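Local coordinates for flavin-nucleotide-binding protein (Azotobacter vinelandii, PDB 6RK0), which probably serves as a low-potential terminal oxidase, a flavocytochrome carrying FAD and heme b that is associated with the iron-only nitrogenase, at residues A[22-25]-A[26-29]; A[149-152]-A[153-157]. All blocks are in the same frame, centred on the assembly; numbering follows the deposited sequence.

Interaction 1: residues A[22-25]-A[26-29]. With HEM (protoporphyrin IX containing Fe), chain H.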
ATOM      1  N   LYS A  22     -20.110  -5.349  -1.820  1.00 11.41           N
ATOM      2  CA  LYS A  22     -21.088  -6.123  -1.056  1.00 12.53           C
ATOM      3  C   LYS A  22     -20.903  -5.866   0.433  1.00 12.40           C
ATOM      4  O   LYS A  22     -21.826  -5.399   1.111  1.00 14.01           O
ATOM      5  CB  LYS A  22     -20.964  -7.630  -1.380  1.00 14.82           C
ATOM      6  CG  LYS A  22     -21.807  -8.562  -0.495  1.00 19.88           C
ATOM      7  CD  LYS A  22     -21.444 -10.042  -0.705  1.00 25.57           C
ATOM      8  CE  LYS A  22     -22.154 -10.926   0.296  1.00 28.30           C
ATOM      9  NZ  LYS A  22     -21.793 -12.375   0.129  1.00 29.23           N
ATOM     10  N   ARG A  23     -19.732  -6.192   0.969  1.00 11.66           N
ATOM     11  CA  ARG A  23     -19.536  -6.032   2.402  1.00 12.23           C
ATOM     12  C   ARG A  23     -19.391  -4.559   2.758  1.00 11.57           C
ATOM     13  O   ARG A  23     -18.719  -3.790   2.052  1.00 11.62           O
ATOM     14  CB  ARG A  23     -18.316  -6.826   2.853  1.00 13.80           C
ATOM     15  CG  ARG A  23     -18.430  -8.306   2.459  1.00 16.59           C
ATOM     16  CD  ARG A  23     -17.888  -9.292   3.500  1.00 18.89           C
ATOM     17  NE  ARG A  23     -18.697  -9.311   4.721  1.00 19.03           N
ATOM     18  CZ  ARG A  23     -19.754 -10.095   4.952  1.00 18.37           C
ATOM     19  NH1 ARG A  23     -20.397  -9.930   6.087  1.00 19.38           N
ATOM     20  NH2 ARG A  23     -20.207 -10.976   4.041  1.00 19.04           N
ATOM     21  N   TYR A  24     -20.015  -4.143   3.858  1.00 11.48           N
ATOM     22  CA  TYR A  24     -19.919  -2.747   4.274  1.00 11.25           C
ATOM     23  C   TYR A  24     -20.266  -1.813   3.101  1.00 11.18           C
ATOM     24  O   TYR A  24     -19.642  -0.766   2.876  1.00 11.25           O
ATOM     25  CB  TYR A  24     -18.575  -2.423   4.931  1.00 11.35           C
ATOM     26  CG  TYR A  24     -18.529  -2.749   6.413  1.00 12.03           C
ATOM     27  CD1 TYR A  24     -18.899  -4.015   6.917  1.00 13.24           C
ATOM     28  CD2 TYR A  24     -18.163  -1.785   7.314  1.00 13.13           C
ATOM     29  CE1 TYR A  24     -18.908  -4.265   8.261  1.00 13.54           C
ATOM     30  CE2 TYR A  24     -18.164  -2.030   8.669  1.00 15.11           C
ATOM     31  CZ  TYR A  24     -18.542  -3.266   9.136  1.00 14.36           C
ATOM     32  OH  TYR A  24     -18.567  -3.539  10.488  1.00 16.65           O
ATOM     33  N   HIS A  25     -21.350  -2.180   2.392  1.00 11.70           N
ATOM     34  CA  HIS A  25     -21.704  -1.467   1.156  1.00 12.30           C
ATOM     35  C   HIS A  25     -22.059  -0.009   1.402  1.00 11.65           C
ATOM     36  O   HIS A  25     -21.964   0.803   0.464  1.00 11.98           O
ATOM     37  CB  HIS A  25     -22.824  -2.180   0.407  1.00 14.32           C
ATOM     38  CG  HIS A  25     -24.071  -2.282   1.210  1.00 18.36           C
ATOM     39  ND1 HIS A  25     -24.403  -3.386   1.963  1.00 23.10           N
ATOM     40  CD2 HIS A  25     -25.044  -1.374   1.433  1.00 20.58           C
ATOM     41  CE1 HIS A  25     -25.559  -3.172   2.573  1.00 22.86           C
ATOM     42  NE2 HIS A  25     -25.977  -1.955   2.264  1.00 23.90           N
ATOM     43  N   TRP A  26     -22.444   0.351   2.625  1.00 11.45           N
ATOM     44  CA  TRP A  26     -22.712   1.743   2.950  1.00 11.94           C
ATOM     45  C   TRP A  26     -21.471   2.619   2.843  1.00 11.49           C
ATOM     46  O   TRP A  26     -21.615   3.844   2.786  1.00 12.75           O
ATOM     47  CB  TRP A  26     -23.336   1.864   4.337  1.00 13.12           C
ATOM     48  CG  TRP A  26     -22.590   1.072   5.389  1.00 13.58           C
ATOM     49  CD1 TRP A  26     -21.605   1.540   6.201  1.00 13.76           C
ATOM     50  CD2 TRP A  26     -22.781  -0.315   5.738  1.00 13.97           C
ATOM     51  NE1 TRP A  26     -21.142   0.525   7.019  1.00 14.31           N
ATOM     52  CE2 TRP A  26     -21.858  -0.618   6.772  1.00 14.61           C
ATOM     53  CE3 TRP A  26     -23.637  -1.317   5.288  1.00 15.28           C
ATOM     54  CZ2 TRP A  26     -21.763  -1.900   7.353  1.00 14.98           C
ATOM     55  CZ3 TRP A  26     -23.529  -2.583   5.859  1.00 16.85           C
ATOM     56  CH2 TRP A  26     -22.618  -2.859   6.883  1.00 16.17           C
ATOM     57  N   LEU A  27     -20.273   2.033   2.798  1.00 10.52           N
ATOM     58  CA  LEU A  27     -19.035   2.797   2.618  1.00 10.21           C
ATOM     59  C   LEU A  27     -18.661   2.986   1.152  1.00 10.16           C
ATOM     60  O   LEU A  27     -17.671   3.663   0.856  1.00 10.32           O
ATOM     61  CB  LEU A  27     -17.885   2.126   3.350  1.00 10.34           C
ATOM     62  CG  LEU A  27     -18.104   2.000   4.849  1.00 10.82           C
ATOM     63  CD1 LEU A  27     -16.828   1.314   5.433  1.00 11.90           C
ATOM     64  CD2 LEU A  27     -18.416   3.290   5.540  1.00 11.15           C
ATOM     65  N   ALA A  28     -19.391   2.359   0.238  1.00 10.39           N
ATOM     66  CA  ALA A  28     -19.024   2.388  -1.171  1.00 11.04           C
ATOM     67  C   ALA A  28     -19.282   3.759  -1.777  1.00 11.15           C
ATOM     68  O   ALA A  28     -20.261   4.451  -1.449  1.00 12.20           O
ATOM     69  CB  ALA A  28     -19.855   1.384  -1.956  1.00 11.98           C
ATOM     70  N   ARG A  29     -18.417   4.153  -2.707  1.00 11.28           N
ATOM     71  CA  ARG A  29     -18.617   5.331  -3.554  1.00 12.25           C
ATOM     72  C   ARG A  29     -18.205   4.954  -4.957  1.00 11.73           C
ATOM     73  O   ARG A  29     -17.148   4.349  -5.151  1.00 11.88           O
ATOM     74  CB  ARG A  29     -17.766   6.520  -3.069  1.00 13.94           C
ATOM     75  CG  ARG A  29     -18.065   6.968  -1.671  1.00 17.52           C
ATOM     76  CD  ARG A  29     -19.340   7.762  -1.617  1.00 20.28           C
ATOM     77  NE  ARG A  29     -19.293   8.992  -2.428  1.00 24.21           N
ATOM     78  CZ  ARG A  29     -19.444  10.227  -1.953  1.00 25.22           C
ATOM     79  NH1 ARG A  29     -19.632  10.453  -0.660  1.00 30.12           N
ATOM     80  NH2 ARG A  29     -19.404  11.238  -2.801  1.00 25.21           N
TER
HETATM   81  CHA HEM H 405     -13.761  -6.381   9.136  0.82  9.35           C
HETATM   82  CHB HEM H 405     -10.267  -3.650  10.949  0.82  9.34           C
HETATM   83  CHC HEM H 405     -10.207  -6.367  14.896  0.82  9.42           C
HETATM   84  CHD HEM H 405     -13.930  -8.904  13.224  0.82  9.44           C
HETATM   85  C1A HEM H 405     -12.816  -5.390   9.296  0.82  8.93           C
HETATM   86  C2A HEM H 405     -12.551  -4.365   8.308  0.82  9.23           C
HETATM   87  C3A HEM H 405     -11.575  -3.590   8.805  0.82  9.33           C
HETATM   88  C4A HEM H 405     -11.227  -4.147  10.118  0.82  8.89           C
HETATM   89  CMA HEM H 405     -10.891  -2.347   8.240  0.82 10.04           C
HETATM   90  CAA HEM H 405     -13.284  -4.177   6.986  0.82  9.85           C
HETATM   91  CBA HEM H 405     -14.625  -3.445   7.144  0.82 10.64           C
HETATM   92  CGA HEM H 405     -15.039  -2.956   5.784  0.82 11.14           C
HETATM   93  O1A HEM H 405     -15.003  -1.716   5.531  0.82 11.53           O
HETATM   94  O2A HEM H 405     -15.389  -3.782   4.902  0.82 11.52           O
HETATM   95  C1B HEM H 405      -9.945  -4.143  12.204  0.82  9.11           C
HETATM   96  C2B HEM H 405      -8.895  -3.624  13.057  0.82  9.84           C
HETATM   97  C3B HEM H 405      -8.877  -4.391  14.136  0.82 10.09           C
HETATM   98  C4B HEM H 405      -9.933  -5.377  13.990  0.82  9.25           C
HETATM   99  CMB HEM H 405      -7.975  -2.464  12.733  0.82 11.01           C
HETATM  100  CAB HEM H 405      -8.001  -4.359  15.390  0.82 13.47           C
HETATM  101  CBB HEM H 405      -7.177  -3.388  15.745  0.82 21.29           C
HETATM  102  C1C HEM H 405     -11.203  -7.324  14.785  0.82  9.12           C
HETATM  103  C2C HEM H 405     -11.519  -8.329  15.761  0.82  9.64           C
HETATM  104  C3C HEM H 405     -12.570  -9.001  15.343  0.82  9.58           C
HETATM  105  C4C HEM H 405     -12.944  -8.424  14.058  0.82  9.08           C
HETATM  106  CMC HEM H 405     -10.694  -8.581  17.009  0.82 10.31           C
HETATM  107  CAC HEM H 405     -13.338 -10.129  15.989  0.82 10.66           C
HETATM  108  CBC HEM H 405     -13.496 -10.154  17.317  0.82 12.95           C
HETATM  109  C1D HEM H 405     -14.174  -8.488  11.931  0.82  9.23           C
HETATM  110  C2D HEM H 405     -15.176  -9.025  11.044  0.82 10.04           C
HETATM  111  C3D HEM H 405     -15.127  -8.308   9.914  0.82 10.06           C
HETATM  112  C4D HEM H 405     -14.090  -7.312  10.085  0.82  9.44           C
HETATM  113  CMD HEM H 405     -16.095 -10.207  11.363  0.82 10.88           C
HETATM  114  CAD HEM H 405     -16.045  -8.437   8.700  0.82 10.69           C
HETATM  115  CBD HEM H 405     -17.211  -7.428   8.840  0.82 12.21           C
HETATM  116  CGD HEM H 405     -18.280  -7.734   7.824  0.82 13.82           C
HETATM  117  O1D HEM H 405     -18.095  -7.371   6.631  0.82 16.68           O
HETATM  118  O2D HEM H 405     -19.343  -8.289   8.176  0.82 13.32           O
HETATM  119  NA  HEM H 405     -12.011  -5.243  10.403  0.82  8.69           N
HETATM  120  NB  HEM H 405     -10.580  -5.205  12.801  0.82  8.75           N
HETATM  121  NC  HEM H 405     -12.081  -7.404  13.727  0.82  9.04           N
HETATM  122  ND  HEM H 405     -13.523  -7.426  11.332  0.82  8.82           N
HETATM  123 FE   HEM H 405     -12.026  -6.338  12.045  0.82  8.71          FE
HETATM  124  O   HOH W   1     -13.464  -5.066  12.863  1.00  9.75           O
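The loop ahead of strand 28-29 forms a wall of the heme pocket through Arg23, Tyr24 and Leu27, and Tyr24 makes an aromatic cluster with His25 and Trp26. Trp26 CZ2 sits over the centre of the Tyr24 face, 3.5 Å from Tyr24 CG, with the planes of the two rings inclined at 40°. Tyr24 CA adds a CH-pi contact, 3.6 Å from the centroid of the same six-membered ring of Trp26. The indole folds back over the turn because Trp26 CG is wedged between its own backbone N and carbonyl carbon (chi1 48°). His25 then presents its face to the edge of Trp26, an edge-to-face pair with ring centroids 5.1 Å apart.

The backbone here makes a type II beta turn from Lys22 to His25 and runs into a 3-10 segment, pinned by Leu27 N to Tyr24 O at 2.9 Å and Ala28 N to His25 O at 3.0 Å. Leu27 CD1 lies in the Tyr24 ring plane, at its edge. The opposite face of Tyr24, turned from the indole, meets heme CBA near its rim. Arg23 grips the other propionate side-on: NE reaches heme O1D at 2.8 Å, nearly straight at 172°, and NH1 reaches O2D at 2.9 Å. Lys172 NZ is also hydrogen-bonded to the heme, while the backbone N atoms of Lys22 and Arg23 both donate to FAD O1A.

Interaction 2: residues A[149-152]-A[153-157]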
ATOM      1  N   ARG A 149      19.209  16.759 -16.753  1.00 10.97           N
ATOM      2  CA  ARG A 149      20.082  16.422 -17.873  1.00 11.35           C
ATOM      3  C   ARG A 149      19.189  15.924 -19.009  1.00 11.18           C
ATOM      4  O   ARG A 149      18.428  14.963 -18.803  1.00 10.83           O
ATOM      5  CB  ARG A 149      21.126  15.372 -17.480  1.00 11.43           C
ATOM      6  CG  ARG A 149      22.185  15.086 -18.542  1.00 12.03           C
ATOM      7  CD  ARG A 149      21.753  14.006 -19.495  1.00 12.12           C
ATOM      8  NE  ARG A 149      21.782  12.691 -18.844  1.00 12.22           N
ATOM      9  CZ  ARG A 149      20.944  11.677 -19.065  1.00 11.89           C
ATOM     10  NH1 ARG A 149      21.170  10.511 -18.461  1.00 12.45           N
ATOM     11  NH2 ARG A 149      19.892  11.765 -19.871  1.00 11.89           N
ATOM     12  N   PRO A 150      19.233  16.517 -20.199  1.00 12.48           N
ATOM     13  CA  PRO A 150      18.216  16.176 -21.202  1.00 13.51           C
ATOM     14  C   PRO A 150      18.152  14.680 -21.502  1.00 12.61           C
ATOM     15  O   PRO A 150      19.171  14.004 -21.668  1.00 12.44           O
ATOM     16  CB  PRO A 150      18.622  17.025 -22.411  1.00 15.58           C
ATOM     17  CG  PRO A 150      19.203  18.271 -21.759  1.00 16.46           C
ATOM     18  CD  PRO A 150      19.976  17.743 -20.565  1.00 14.83           C
ATOM     19  N   VAL A 151      16.921  14.164 -21.580  1.00 12.03           N
ATOM     20  CA  VAL A 151      16.705  12.722 -21.705  1.00 12.21           C
ATOM     21  C   VAL A 151      17.329  12.182 -22.985  1.00 12.30           C
ATOM     22  O   VAL A 151      17.334  12.839 -24.036  1.00 13.13           O
ATOM     23  CB  VAL A 151      15.197  12.414 -21.632  1.00 13.16           C
ATOM     24  CG1 VAL A 151      14.442  13.000 -22.868  1.00 14.76           C
ATOM     25  CG2 VAL A 151      14.917  10.911 -21.458  1.00 13.64           C
ATOM     26  N   HIS A 152      17.848  10.954 -22.910  1.00 11.93           N
ATOM     27  CA  HIS A 152      18.401  10.258 -24.074  1.00 12.34           C
ATOM     28  C   HIS A 152      17.332   9.400 -24.733  1.00 12.21           C
ATOM     29  O   HIS A 152      16.493   8.805 -24.045  1.00 11.71           O
ATOM     30  CB  HIS A 152      19.544   9.328 -23.666  1.00 13.76           C
ATOM     31  CG  HIS A 152      20.704  10.000 -22.987  1.00 15.30           C
ATOM     32  ND1 HIS A 152      21.284  11.161 -23.439  1.00 17.55           N
ATOM     33  CD2 HIS A 152      21.422   9.625 -21.897  1.00 17.33           C
ATOM     34  CE1 HIS A 152      22.304  11.479 -22.656  1.00 17.93           C
ATOM     35  NE2 HIS A 152      22.417  10.554 -21.723  1.00 18.99           N
ATOM     36  N   ALA A 153      17.368   9.304 -26.056  1.00 12.60           N
ATOM     37  CA  ALA A 153      16.432   8.429 -26.742  1.00 12.47           C
ATOM     38  C   ALA A 153      16.467   7.010 -26.190  1.00 12.72           C
ATOM     39  O   ALA A 153      15.417   6.367 -26.024  1.00 12.85           O
ATOM     40  CB  ALA A 153      16.774   8.397 -28.223  1.00 13.03           C
ATOM     41  N   LYS A 154      17.650   6.506 -25.886  1.00 12.82           N
ATOM     42  CA  LYS A 154      17.737   5.137 -25.386  1.00 13.90           C
ATOM     43  C   LYS A 154      17.021   4.965 -24.048  1.00 12.50           C
ATOM     44  O   LYS A 154      16.525   3.872 -23.757  1.00 13.00           O
ATOM     45  CB  LYS A 154      19.197   4.711 -25.252  1.00 18.27           C
ATOM     46  CG  LYS A 154      19.433   3.412 -24.492  1.00 27.63           C
ATOM     47  CD  LYS A 154      20.810   3.476 -23.827  1.00 37.13           C
ATOM     48  CE  LYS A 154      20.967   2.657 -22.534  1.00 51.41           C
ATOM     49  NZ  LYS A 154      20.646   3.558 -21.354  1.00 57.57           N
ATOM     50  N   GLU A 155      16.992   6.006 -23.209  1.00 11.80           N
ATOM     51  CA  GLU A 155      16.283   5.960 -21.944  1.00 11.08           C
ATOM     52  C   GLU A 155      14.783   5.821 -22.177  1.00 11.16           C
ATOM     53  O   GLU A 155      14.109   5.000 -21.535  1.00 11.62           O
ATOM     54  CB  GLU A 155      16.635   7.190 -21.125  1.00 11.29           C
ATOM     55  CG  GLU A 155      18.045   7.154 -20.586  1.00 11.71           C
ATOM     56  CD  GLU A 155      18.556   8.454 -19.990  1.00 12.18           C
ATOM     57  OE1 GLU A 155      18.070   9.551 -20.379  1.00 11.89           O
ATOM     58  OE2 GLU A 155      19.460   8.359 -19.118  1.00 13.62           O
ATOM     59  N   ILE A 156      14.227   6.622 -23.094  1.00 10.81           N
ATOM     60  CA  ILE A 156      12.810   6.496 -23.435  1.00 10.79           C
ATOM     61  C   ILE A 156      12.516   5.097 -23.947  1.00 10.99           C
ATOM     62  O   ILE A 156      11.536   4.440 -23.558  1.00 11.52           O
ATOM     63  CB  ILE A 156      12.414   7.573 -24.475  1.00 11.26           C
ATOM     64  CG1 ILE A 156      12.577   9.007 -23.932  1.00 12.07           C
ATOM     65  CG2 ILE A 156      10.996   7.288 -25.024  1.00 11.69           C
ATOM     66  CD1 ILE A 156      11.740   9.340 -22.732  1.00 12.72           C
ATOM     67  N   GLU A 157      13.360   4.606 -24.864  1.00 11.49           N
ATOM     68  CA  GLU A 157      13.059   3.332 -25.498  1.00 12.44           C
ATOM     69  C   GLU A 157      13.169   2.145 -24.538  1.00 12.58           C
ATOM     70  O   GLU A 157      12.536   1.103 -24.767  1.00 14.06           O
ATOM     71  CB  GLU A 157      13.904   3.147 -26.739  1.00 14.81           C
ATOM     72  CG  GLU A 157      13.565   4.288 -27.710  1.00 17.42           C
ATOM     73  CD  GLU A 157      13.798   4.044 -29.171  1.00 23.53           C
ATOM     74  OE1 GLU A 157      14.750   4.623 -29.733  1.00 20.46           O
ATOM     75  OE2 GLU A 157      12.962   3.372 -29.786  1.00 30.04           O
TER
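Glu155 reaches back from the first turn of helix 153-157 and sets its carboxylate against the guanidinium of Arg149, the two planes only 22° apart. The salt bridge is end-on and twofold: Arg149 NH1 to Glu155 OE2 at 2.8 Å and Arg149 NH2 to Glu155 OE1 at 2.9 Å, each oxygen met on its syn side. This buried ion pair lies at the dimer interface, where Arg149 NH1 is shared with Asp184 of the second subunit, whose Tyr105 packs on Glu155. Bends at chi2 and chi3 curl the arginine chain round to bring its end there, and NH2 is further fixed by Pro150 O at 3.0 Å. Glu155 OE1 has a second donor, His152 N, also at 2.9 Å but from above the carboxylate plane.

His152 is the N-cap, and this backbone-to-Glu155 bond supplies one half of a capping box. The carbonyl of His152 starts the helical pattern, accepting from Ile156 N at 3.3 Å almost along the C=O axis. The imidazole lies over the guanidinium, with His152 NE2 3.2 Å above that plane. On another flank, Ile156 packs on helix 126-140, and its CD1 touches Val151 CG2 at 3.8 Å.

How the interactions relate
The two contacts lie on opposite sides of the chain's centre, 45 Å between centres and about 34 Å between nearest atoms, so neither touches the other. Each is tied to a heme, but not the same one. In interaction 1 Arg23 hydrogen-bonds one propionate of a heme whose iron carries a water at 2.1 Å; in interaction 2 the side chain of Val151 comes within about 4 Å of the other heme of the dimer, and that of Ile156 lies about 10 Å from the side chain of the axial ligand His72. They also differ in their relation to FAD: Lys22 and Arg23 of interaction 1 bind it directly, whereas the Glu155 side chain stays about 14 Å from the nearest flavin cofactor.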